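Local structure of alpha-L-rhamnosidase (Aspergillus terreus, 6GSZ) at residues E782-P794 against L832-V845. The protein probably hydrolyses terminal non-reducing alpha-L-rhamnose residues from alpha-L-rhamnosides, as a calcium-binding glycoside hydrolase. Sequence-based numbering, arbitrary orientation.
Sequences EPGWRRINIEVVP and LVAEVPPNTRATVV. With CA (calcium ion), chain M.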
ATOM      1  N   GLU A 782      -0.227  19.022  13.386  1.00 14.33           N
ATOM      2  CA  GLU A 782      -1.534  19.308  12.831  1.00 13.41           C
ATOM      3  C   GLU A 782      -1.730  18.255  11.747  1.00 13.02           C
ATOM      4  O   GLU A 782      -0.761  17.927  11.044  1.00 12.86           O
ATOM      5  CB  GLU A 782      -1.586  20.700  12.188  1.00 13.94           C
ATOM      6  CG  GLU A 782      -2.884  21.088  11.557  1.00 14.91           C
ATOM      7  CD  GLU A 782      -2.801  22.467  10.918  1.00 16.56           C
ATOM      8  OE1 GLU A 782      -2.880  23.441  11.668  1.00 19.48           O
ATOM      9  OE2 GLU A 782      -2.579  22.570   9.686  1.00 18.79           O
ATOM     10  N   PRO A 783      -2.951  17.717  11.578  1.00 13.27           N
ATOM     11  CA  PRO A 783      -3.174  16.743  10.504  1.00 12.22           C
ATOM     12  C   PRO A 783      -2.688  17.290   9.161  1.00 13.12           C
ATOM     13  O   PRO A 783      -3.081  18.360   8.780  1.00 16.48           O
ATOM     14  CB  PRO A 783      -4.707  16.539  10.520  1.00 14.29           C
ATOM     15  CG  PRO A 783      -5.089  16.821  11.935  1.00 17.39           C
ATOM     16  CD  PRO A 783      -4.146  17.906  12.409  1.00 14.66           C
ATOM     17  N   GLY A 784      -1.852  16.503   8.454  1.00 12.21           N
ATOM     18  CA  GLY A 784      -1.330  16.938   7.191  1.00 12.35           C
ATOM     19  C   GLY A 784       0.036  17.613   7.208  1.00 11.27           C
ATOM     20  O   GLY A 784       0.493  18.061   6.149  1.00 11.53           O
ATOM     21  N   TRP A 785       0.644  17.776   8.398  1.00 11.92           N
ATOM     22  CA  TRP A 785       2.038  18.208   8.556  1.00 12.69           C
ATOM     23  C   TRP A 785       2.274  19.701   8.275  1.00 11.84           C
ATOM     24  O   TRP A 785       3.437  20.078   8.158  1.00 13.29           O
ATOM     25  CB  TRP A 785       2.992  17.356   7.728  1.00 12.61           C
ATOM     26  CG  TRP A 785       3.121  15.920   8.146  1.00 12.60           C
ATOM     27  CD1 TRP A 785       2.341  14.861   7.769  1.00 13.30           C
ATOM     28  CD2 TRP A 785       4.191  15.349   8.904  1.00 12.88           C
ATOM     29  NE1 TRP A 785       2.813  13.706   8.310  1.00 14.68           N
ATOM     30  CE2 TRP A 785       3.967  13.960   8.990  1.00 13.02           C
ATOM     31  CE3 TRP A 785       5.350  15.870   9.487  1.00 12.80           C
ATOM     32  CZ2 TRP A 785       4.824  13.099   9.651  1.00 14.49           C
ATOM     33  CZ3 TRP A 785       6.199  15.027  10.149  1.00 13.53           C
ATOM     34  CH2 TRP A 785       5.955  13.654  10.206  1.00 15.08           C
ATOM     35  N   ARG A 786       1.242  20.547   8.293  1.00 11.85           N
ATOM     36  CA  ARG A 786       1.515  21.979   8.156  1.00 12.79           C
ATOM     37  C   ARG A 786       2.148  22.533   9.439  1.00 12.70           C
ATOM     38  O   ARG A 786       2.803  23.608   9.417  1.00 14.26           O
ATOM     39  CB  ARG A 786       0.210  22.727   7.882  1.00 13.61           C
ATOM     40  CG  ARG A 786       0.367  24.167   7.412  1.00 14.64           C
ATOM     41  CD  ARG A 786      -1.003  24.857   7.375  1.00 17.58           C
ATOM     42  NE  ARG A 786      -1.561  25.004   8.732  1.00 17.18           N
ATOM     43  CZ  ARG A 786      -1.466  26.077   9.515  1.00 17.03           C
ATOM     44  NH1 ARG A 786      -0.911  27.189   9.040  1.00 18.75           N
ATOM     45  NH2 ARG A 786      -1.887  25.965  10.767  1.00 18.10           N
ATOM     46  N   ARG A 787       1.957  21.803  10.548  1.00 12.47           N
ATOM     47  CA  ARG A 787       2.683  22.065  11.776  1.00 12.64           C
ATOM     48  C   ARG A 787       3.357  20.753  12.165  1.00 11.85           C
ATOM     49  O   ARG A 787       2.751  19.671  11.962  1.00 12.69           O
ATOM     50  CB  ARG A 787       1.745  22.489  12.920  1.00 14.70           C
ATOM     51  CG  ARG A 787       1.016  23.793  12.675  1.00 16.73           C
ATOM     52  CD  ARG A 787       2.069  24.880  12.826  1.00 19.47           C
ATOM     53  NE  ARG A 787       1.572  26.247  12.650  1.00 19.51           N
ATOM     54  CZ  ARG A 787       1.608  26.907  11.504  1.00 20.67           C
ATOM     55  NH1 ARG A 787       2.033  26.280  10.416  1.00 19.80           N
ATOM     56  NH2 ARG A 787       1.189  28.166  11.457  1.00 23.33           N
ATOM     57  N   ILE A 788       4.635  20.815  12.497  1.00 13.15           N
ATOM     58  CA  ILE A 788       5.490  19.678  12.686  1.00 13.81           C
ATOM     59  C   ILE A 788       6.047  19.676  14.110  1.00 13.99           C
ATOM     60  O   ILE A 788       6.487  20.733  14.595  1.00 16.21           O
ATOM     61  CB  ILE A 788       6.628  19.690  11.649  1.00 13.85           C
ATOM     62  CG1 ILE A 788       6.040  19.862  10.248  1.00 15.29           C
ATOM     63  CG2 ILE A 788       7.504  18.452  11.775  1.00 15.78           C
ATOM     64  CD1 ILE A 788       7.060  19.968   9.144  1.00 17.58           C
ATOM     65  N   ASN A 789       6.079  18.521  14.774  1.00 13.71           N
ATOM     66  CA  ASN A 789       6.816  18.390  16.064  0.60 14.48           C
ATOM     67  C   ASN A 789       8.159  17.735  15.727  1.00 14.51           C
ATOM     68  O   ASN A 789       8.200  16.770  14.938  1.00 15.48           O
ATOM     69  CB  ASN A 789       5.945  17.677  17.118  0.60 17.02           C
ATOM     70  CG  ASN A 789       6.429  17.789  18.556  0.60 18.49           C
ATOM     71  OD1 ASN A 789       6.373  18.875  19.169  0.60 23.16           O
ATOM     72  ND2 ASN A 789       6.846  16.664  19.146  0.60 20.58           N
ATOM     73  N   ILE A 790       9.230  18.298  16.284  1.00 13.63           N
ATOM     74  CA  ILE A 790      10.573  17.811  16.095  1.00 14.34           C
ATOM     75  C   ILE A 790      11.162  17.535  17.471  1.00 14.42           C
ATOM     76  O   ILE A 790      11.632  18.488  18.151  1.00 14.83           O
ATOM     77  CB  ILE A 790      11.447  18.757  15.260  1.00 14.75           C
ATOM     78  CG1 ILE A 790      10.749  19.061  13.936  1.00 15.57           C
ATOM     79  CG2 ILE A 790      12.811  18.122  15.064  1.00 16.63           C
ATOM     80  CD1 ILE A 790      11.533  19.903  12.973  1.00 17.57           C
ATOM     81  N   GLU A 791      11.053  16.290  17.920  1.00 14.38           N
ATOM     82  CA  GLU A 791      11.324  15.907  19.312  1.00 14.25           C
ATOM     83  C   GLU A 791      12.158  14.618  19.273  1.00 15.16           C
ATOM     84  O   GLU A 791      11.653  13.536  19.527  1.00 15.32           O
ATOM     85  CB  GLU A 791       9.996  15.793  20.096  1.00 16.43           C
ATOM     86  CG  GLU A 791      10.118  15.479  21.590  1.00 18.65           C
ATOM     87  CD  GLU A 791       8.800  15.506  22.372  1.00 25.23           C
ATOM     88  OE1 GLU A 791       7.758  15.849  21.808  1.00 32.90           O
ATOM     89  OE2 GLU A 791       8.765  15.146  23.548  1.00 33.16           O
ATOM     90  N   VAL A 792      13.448  14.779  18.937  1.00 13.42           N
ATOM     91  CA  VAL A 792      14.388  13.708  18.937  1.00 14.85           C
ATOM     92  C   VAL A 792      14.680  13.255  20.367  1.00 15.11           C
ATOM     93  O   VAL A 792      15.008  14.089  21.216  1.00 16.50           O
ATOM     94  CB  VAL A 792      15.704  14.095  18.247  1.00 16.48           C
ATOM     95  CG1 VAL A 792      16.773  13.027  18.494  1.00 17.79           C
ATOM     96  CG2 VAL A 792      15.491  14.400  16.777  1.00 17.46           C
ATOM     97  N   VAL A 793      14.603  11.956  20.634  1.00 15.20           N
ATOM     98  CA  VAL A 793      14.973  11.378  21.920  1.00 15.22           C
ATOM     99  C   VAL A 793      16.143  10.428  21.706  1.00 17.05           C
ATOM    100  O   VAL A 793      15.939   9.273  21.336  1.00 17.66           O
ATOM    101  CB  VAL A 793      13.788  10.690  22.622  1.00 17.65           C
ATOM    102  CG1 VAL A 793      14.177  10.217  24.021  1.00 21.62           C
ATOM    103  CG2 VAL A 793      12.571  11.601  22.705  1.00 19.97           C
ATOM    104  N   PRO A 794      17.402  10.884  21.882  1.00 18.68           N
ATOM    105  CA  PRO A 794      18.550  10.015  21.677  1.00 21.04           C
ATOM    106  C   PRO A 794      18.594   8.950  22.778  1.00 19.39           C
ATOM    107  O   PRO A 794      18.061   9.139  23.858  1.00 21.64           O
ATOM    108  CB  PRO A 794      19.787  10.931  21.737  1.00 21.85           C
ATOM    109  CG  PRO A 794      19.296  12.266  22.200  1.00 25.52           C
ATOM    110  CD  PRO A 794      17.785  12.233  22.307  1.00 19.39           C
ATOM    111  N   LEU A 832      21.905  19.099  16.284  1.00 14.92           N
ATOM    112  CA  LEU A 832      20.751  18.811  15.425  1.00 14.94           C
ATOM    113  C   LEU A 832      20.671  19.834  14.299  1.00 15.78           C
ATOM    114  O   LEU A 832      20.684  21.050  14.526  1.00 16.92           O
ATOM    115  CB  LEU A 832      19.481  18.874  16.284  1.00 16.76           C
ATOM    116  CG  LEU A 832      18.152  18.857  15.539  1.00 15.71           C
ATOM    117  CD1 LEU A 832      17.909  17.516  14.858  1.00 17.54           C
ATOM    118  CD2 LEU A 832      16.959  19.153  16.458  1.00 18.02           C
ATOM    119  N   VAL A 833      20.485  19.328  13.078  1.00 16.17           N
ATOM    120  CA  VAL A 833      20.094  20.121  11.939  1.00 16.59           C
ATOM    121  C   VAL A 833      18.679  19.710  11.551  1.00 15.44           C
ATOM    122  O   VAL A 833      18.444  18.528  11.237  1.00 16.34           O
ATOM    123  CB  VAL A 833      21.065  19.925  10.766  1.00 17.81           C
ATOM    124  CG1 VAL A 833      20.635  20.709   9.529  1.00 20.83           C
ATOM    125  CG2 VAL A 833      22.481  20.316  11.169  1.00 20.27           C
ATOM    126  N   ALA A 834      17.750  20.670  11.589  1.00 16.33           N
ATOM    127  CA  ALA A 834      16.344  20.426  11.319  1.00 15.98           C
ATOM    128  C   ALA A 834      15.943  21.272  10.112  1.00 17.42           C
ATOM    129  O   ALA A 834      16.173  22.464  10.088  1.00 20.28           O
ATOM    130  CB  ALA A 834      15.508  20.792  12.511  1.00 18.45           C
ATOM    131  N   GLU A 835      15.391  20.607   9.104  1.00 14.56           N
ATOM    132  CA  GLU A 835      14.875  21.256   7.909  1.00 14.67           C
ATOM    133  C   GLU A 835      13.354  21.298   7.991  1.00 13.91           C
ATOM    134  O   GLU A 835      12.733  20.258   8.230  1.00 14.79           O
ATOM    135  CB  GLU A 835      15.303  20.429   6.713  1.00 19.06           C
ATOM    136  CG  GLU A 835      14.905  20.945   5.378  1.00 23.25           C
ATOM    137  CD  GLU A 835      15.351  20.007   4.249  1.00 28.07           C
ATOM    138  OE1 GLU A 835      15.794  18.819   4.543  1.00 25.95           O
ATOM    139  OE2 GLU A 835      15.267  20.449   3.087  1.00 31.22           O
ATOM    140  N   VAL A 836      12.791  22.490   7.831  1.00 12.60           N
ATOM    141  CA  VAL A 836      11.352  22.768   7.949  1.00 13.92           C
ATOM    142  C   VAL A 836      10.915  23.357   6.621  1.00 14.95           C
ATOM    143  O   VAL A 836      11.483  24.343   6.168  1.00 14.21           O
ATOM    144  CB  VAL A 836      11.058  23.698   9.141  1.00 15.74           C
ATOM    145  CG1 VAL A 836       9.593  24.125   9.246  1.00 15.77           C
ATOM    146  CG2 VAL A 836      11.528  23.037  10.427  1.00 15.79           C
ATOM    147  N   PRO A 837       9.929  22.754   5.919  1.00 14.54           N
ATOM    148  CA  PRO A 837       9.610  23.237   4.589  1.00 12.51           C
ATOM    149  C   PRO A 837       8.844  24.547   4.547  1.00 13.22           C
ATOM    150  O   PRO A 837       8.152  24.939   5.517  1.00 14.02           O
ATOM    151  CB  PRO A 837       8.799  22.073   3.970  1.00 13.59           C
ATOM    152  CG  PRO A 837       8.206  21.355   5.172  1.00 14.15           C
ATOM    153  CD  PRO A 837       9.171  21.562   6.316  1.00 14.43           C
ATOM    154  N   PRO A 838       8.931  25.238   3.382  1.00 12.60           N
ATOM    155  CA  PRO A 838       8.155  26.445   3.154  1.00 13.24           C
ATOM    156  C   PRO A 838       6.684  26.206   3.521  1.00 13.51           C
ATOM    157  O   PRO A 838       6.104  25.170   3.207  1.00 13.59           O
ATOM    158  CB  PRO A 838       8.374  26.753   1.663  1.00 14.62           C
ATOM    159  CG  PRO A 838       9.703  26.112   1.353  1.00 14.97           C
ATOM    160  CD  PRO A 838       9.733  24.865   2.198  1.00 15.37           C
ATOM    161  N   ASN A 839       6.054  27.232   4.085  1.00 13.81           N
ATOM    162  CA  ASN A 839       4.624  27.280   4.403  1.00 12.09           C
ATOM    163  C   ASN A 839       4.256  26.444   5.635  1.00 13.03           C
ATOM    164  O   ASN A 839       3.053  26.248   5.890  1.00 15.88           O
ATOM    165  CB  ASN A 839       3.755  26.903   3.194  1.00 13.12           C
ATOM    166  CG  ASN A 839       2.486  27.731   3.138  1.00 12.17           C
ATOM    167  OD1 ASN A 839       2.437  28.840   3.716  1.00 13.63           O
ATOM    168  ND2 ASN A 839       1.458  27.256   2.448  1.00 14.23           N
ATOM    169  N   THR A 840       5.263  25.938   6.369  1.00 13.04           N
ATOM    170  CA  THR A 840       5.015  25.192   7.608  1.00 13.42           C
ATOM    171  C   THR A 840       5.749  25.870   8.775  1.00 13.45           C
ATOM    172  O   THR A 840       6.642  26.700   8.564  1.00 14.18           O
ATOM    173  CB  THR A 840       5.436  23.722   7.486  1.00 12.65           C
ATOM    174  OG1 THR A 840       6.870  23.587   7.504  1.00 13.96           O
ATOM    175  CG2 THR A 840       4.851  23.072   6.248  1.00 14.45           C
ATOM    176  N   ARG A 841       5.422  25.384   9.975  1.00 13.25           N
ATOM    177  CA  ARG A 841       6.122  25.772  11.193  1.00 13.65           C
ATOM    178  C   ARG A 841       6.334  24.514  12.027  1.00 13.96           C
ATOM    179  O   ARG A 841       5.617  23.501  11.837  1.00 14.97           O
ATOM    180  CB  ARG A 841       5.411  26.845  12.017  1.00 15.19           C
ATOM    181  CG  ARG A 841       5.238  28.173  11.297  1.00 16.68           C
ATOM    182  CD  ARG A 841       4.727  29.277  12.169  1.00 20.18           C
ATOM    183  NE  ARG A 841       5.608  29.585  13.303  1.00 23.29           N
ATOM    184  CZ  ARG A 841       6.722  30.333  13.223  1.00 20.99           C
ATOM    185  NH1 ARG A 841       7.097  30.893  12.080  1.00 23.23           N
ATOM    186  NH2 ARG A 841       7.431  30.582  14.311  1.00 27.82           N
ATOM    187  N   ALA A 842       7.337  24.538  12.892  1.00 15.69           N
ATOM    188  CA  ALA A 842       7.628  23.410  13.733  1.00 15.06           C
ATOM    189  C   ALA A 842       7.847  23.861  15.185  1.00 14.11           C
ATOM    190  O   ALA A 842       8.174  25.021  15.466  1.00 16.80           O
ATOM    191  CB  ALA A 842       8.843  22.684  13.218  1.00 16.28           C
ATOM    192  N   THR A 843       7.662  22.912  16.094  1.00 14.45           N
ATOM    193  CA  THR A 843       8.088  23.035  17.465  1.00 15.52           C
ATOM    194  C   THR A 843       9.246  22.058  17.675  1.00 16.53           C
ATOM    195  O   THR A 843       9.061  20.845  17.516  1.00 16.25           O
ATOM    196  CB  THR A 843       6.962  22.747  18.465  1.00 20.25           C
ATOM    197  OG1 THR A 843       5.928  23.686  18.215  1.00 23.22           O
ATOM    198  CG2 THR A 843       7.404  22.901  19.906  1.00 22.44           C
ATOM    199  N   VAL A 844      10.430  22.611  17.943  1.00 16.25           N
ATOM    200  CA  VAL A 844      11.594  21.831  18.219  1.00 15.93           C
ATOM    201  C   VAL A 844      11.694  21.676  19.734  1.00 17.00           C
ATOM    202  O   VAL A 844      11.747  22.678  20.461  1.00 18.93           O
ATOM    203  CB  VAL A 844      12.849  22.480  17.618  1.00 17.02           C
ATOM    204  CG1 VAL A 844      14.100  21.677  17.943  1.00 18.13           C
ATOM    205  CG2 VAL A 844      12.696  22.727  16.124  1.00 18.10           C
ATOM    206  N   VAL A 845      11.692  20.446  20.221  1.00 16.41           N
ATOM    207  CA  VAL A 845      11.843  20.139  21.643  1.00 16.84           C
ATOM    208  C   VAL A 845      13.223  19.504  21.822  1.00 18.37           C
ATOM    209  O   VAL A 845      13.441  18.362  21.389  1.00 18.68           O
ATOM    210  CB  VAL A 845      10.727  19.180  22.110  1.00 19.33           C
ATOM    211  CG1 VAL A 845      10.860  18.861  23.591  1.00 21.84           C
ATOM    212  CG2 VAL A 845       9.347  19.723  21.774  1.00 23.85           C
TER
HETATM  213 CA    CA M 931       6.339  15.052  23.543  1.00 40.81          CA
HETATM  214  O   HOH W   1       0.681  27.487   6.415  1.00 24.07           O
HETATM  215  O   HOH W   2       2.705  28.031   8.417  1.00 34.05           O
HETATM  216  O   HOH W   3       4.066  22.677  15.626  1.00 48.43           O
HETATM  217  O   HOH W   4      14.385  17.625  18.731  1.00 18.36           O
HETATM  218  O   HOH W   5      13.535  15.889  22.626  1.00 25.78           O
HETATM  219  O   HOH W   6       5.084  14.264  21.296  1.00 58.06           O
HETATM  220  O   HOH W   7       5.162  16.674  21.840  1.00 72.26           O
HETATM  221  O   HOH W   8       6.454  17.678  23.908  1.00 50.27           O
HETATM  222  O   HOH W   9       7.233  15.637  25.621  0.50 36.49           O
HETATM  223  O   HOH W  10       6.117  13.623  25.402  1.00 60.06           O
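In strand 787-790, Ile788 packs against Pro837 and Ala842, and Ile790 against Leu832, Ala834, Val836 and Ala842, within a two-layered beta sandwich, the C-terminal domain of this rhamnosidase. Strands 787-790 and 841-845 run parallel at the centre of one four-stranded sheet; strand 832-836, which belongs to the facing sheet, returns through a type II turn, Pro837 to Thr840, into 841-845. The backbone ladder illustrates parallel pairing: Ile788 N donates to Arg841 O (2.9 Å) and Ile788 O accepts from Thr843 N (2.9 Å), a pattern repeated by Ile790 with Thr843 and Val845.

Ile790 shows how one side chain can join two sheets. Its CB lies 3.9 Å from Thr843 O, and CG2 leans towards Leu832 CD2. With CG1 anti to the carbonyl carbon (chi1 -54°), the other branch runs down beside Ala842 CB, and its tip, CD1, reaches the facing sheet, 4.0 Å from Val836 CG2 and 4.1 Å from Ala834 CB. Ile788 CD1 meets the ring carbon Pro837 CD end-on, at the start of the turn.

The other face of the sheet is polar. Arg787 bends at chi2 (-73°) to lay its guanidinium over Arg841 CB, with Arg786 NH2 over the opposite face, and its NH1 donates to Arg786 O. Arg786 grips the Glu782 carboxylate side-on through NE and NH2, while Arg841 NE forms a salt bridge with Asp855 OD1. Farther along, the Glu791 chain lies alongside Val845, and its carboxylate binds a calcium ion. Five waters complete the metal's modelled shell; Glu791 OE1 and OE2 each lie 2.4 Å from the calcium.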